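Local coordinates for pyruvate kinase (Cryptosporidium parvum, PDB 6P0Y) that catalyses the last step of glycolysis, transferring the phosphoryl group of phosphoenolpyruvate to ADP to give pyruvate and ATP, at the potassium ion site. Residues are numbered along the deposited sequence; one frame, centred on the assembly and turned at random.

The potassium ion site. Residues 74, 76, 78, 109-111, 114, 236, 270. With K (potassium ion), chain B.
A potassium ion sits in a cup of protein oxygens at the active site of the barrel domain, a worked example of how an enzyme holds a monovalent cation. Among the oxygens that grip it are the amide OD1 of Asn76, the hydroxyl OG of Ser78 and the main-chain O of Thr110, each 2.8 Å from K, and the carboxylate OD1 of Asp109 at 2.9 Å from K. Ser236 OG stands off at 3.7 Å from K, a loose, longer contact. Ser78 and Asp109 approach from nearly opposite sides, with 158° between their oxygens at the ion, whereas Ser78 and Asn76 crowd together at 68°. So irregular a shell suggests further ligands, such as waters, that are not modelled.

Asn76 and Asp109, at the ends of strands 72-76 and 105-109, both carry CG anti to the backbone N, which swings the amide and carboxylate toward the metal. The backbone N of Ser78 donates to Asn76 OD1 from above the amide carbonyl plane, tying two ligands together. Behind them lies a second shell. The Ser78 hydroxyl turns to Glu114 and hydrogen-bonds its OE1 at 2.7 Å. Asp109 is clamped by two cations: Arg74 NE meets OD2 at 2.7 Å, OD2 lying in the guanidinium plane while the approach comes from above the carboxylate plane, and Lys270, its chain bent at chi3 (69°), sets NZ on the syn lone pair of OD1 at 2.8 Å. That ammonium also donates to Ser236 OG, whose hydroxyl in turn reaches Thr110 O in the carbonyl plane; a relay thus runs from lysine to a metal ligand.

Lys270 NZ lies 4.0 Å from K, and the shared carboxylate of Asp109 presumably tempers their repulsion. Lys270 is the active-site lysine, whose charge probably stabilises the enolate formed from phosphoenolpyruvate. The site holds the potassium cofactor, whose charge likely helps to orient and neutralise the phosphoryl group during transfer; Asn76 both ligates K and, like Arg74, belongs to the ADP site.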
# COMPACT_ATOMS: atom_id res chain seq x y z
N ARG A 74 -30.31 5.83 -29.46
CA ARG A 74 -30.40 4.37 -29.72
C ARG A 74 -31.62 4.09 -30.60
O ARG A 74 -32.74 4.48 -30.21
CB ARG A 74 -30.48 3.58 -28.41
CG ARG A 74 -30.66 2.08 -28.58
CD ARG A 74 -30.40 1.34 -27.28
NE ARG A 74 -30.81 -0.05 -27.31
CZ ARG A 74 -32.04 -0.50 -27.03
NH1 ARG A 74 -33.01 0.33 -26.70
NH2 ARG A 74 -32.29 -1.80 -27.10
N ASN A 76 -33.50 0.93 -31.73
CA ASN A 76 -33.78 -0.51 -31.48
C ASN A 76 -34.49 -1.06 -32.72
O ASN A 76 -35.69 -0.80 -32.87
CB ASN A 76 -34.57 -0.70 -30.19
CG ASN A 76 -34.74 -2.15 -29.80
OD1 ASN A 76 -34.28 -3.04 -30.51
ND2 ASN A 76 -35.39 -2.39 -28.67
N SER A 78 -35.39 -3.94 -33.40
CA SER A 78 -36.46 -4.90 -33.01
C SER A 78 -37.82 -4.24 -33.24
O SER A 78 -38.82 -4.97 -33.33
CB SER A 78 -36.30 -5.34 -31.59
OG SER A 78 -35.03 -5.95 -31.38
N ASP A 109 -29.11 -0.82 -32.59
CA ASP A 109 -29.25 -2.02 -31.74
C ASP A 109 -29.93 -3.11 -32.57
O ASP A 109 -31.12 -2.95 -32.90
CB ASP A 109 -30.00 -1.66 -30.45
CG ASP A 109 -29.93 -2.72 -29.37
OD1 ASP A 109 -30.15 -3.90 -29.68
OD2 ASP A 109 -29.66 -2.35 -28.21
N THR A 110 -29.19 -4.17 -32.91
CA THR A 110 -29.59 -5.25 -33.86
C THR A 110 -30.74 -6.07 -33.27
O THR A 110 -30.78 -6.23 -32.03
CB THR A 110 -28.42 -6.18 -34.20
OG1 THR A 110 -27.99 -6.81 -33.00
CG2 THR A 110 -27.26 -5.45 -34.85
N LYS A 111 -31.65 -6.56 -34.12
CA LYS A 111 -32.75 -7.49 -33.73
C LYS A 111 -32.12 -8.78 -33.22
O LYS A 111 -32.41 -9.18 -32.07
CB LYS A 111 -33.69 -7.75 -34.90
CG LYS A 111 -34.93 -8.56 -34.56
CD LYS A 111 -36.00 -8.49 -35.65
CE LYS A 111 -37.27 -9.25 -35.30
NZ LYS A 111 -37.55 -10.33 -36.28
N GLU A 114 -33.58 -12.85 -31.36
CA GLU A 114 -34.62 -12.62 -30.32
C GLU A 114 -35.89 -13.42 -30.66
O GLU A 114 -36.04 -13.82 -31.84
CB GLU A 114 -34.95 -11.13 -30.19
CG GLU A 114 -35.69 -10.56 -31.39
CD GLU A 114 -36.23 -9.17 -31.17
OE1 GLU A 114 -35.60 -8.42 -30.39
OE2 GLU A 114 -37.28 -8.84 -31.77
N SER A 236 -26.58 -7.57 -30.51
CA SER A 236 -27.45 -8.32 -29.58
C SER A 236 -27.00 -9.79 -29.49
O SER A 236 -26.58 -10.34 -30.52
CB SER A 236 -28.89 -8.21 -29.97
OG SER A 236 -29.36 -6.89 -29.77
N LYS A 270 -23.44 -6.94 -26.65
CA LYS A 270 -24.44 -7.10 -25.57
C LYS A 270 -24.34 -8.53 -25.02
O LYS A 270 -24.51 -9.49 -25.81
CB LYS A 270 -25.84 -6.79 -26.11
CG LYS A 270 -26.08 -5.33 -26.47
CD LYS A 270 -27.33 -5.11 -27.28
CE LYS A 270 -28.60 -5.36 -26.49
NZ LYS A 270 -29.78 -5.41 -27.37
K K B . -32.65 -5.30 -30.15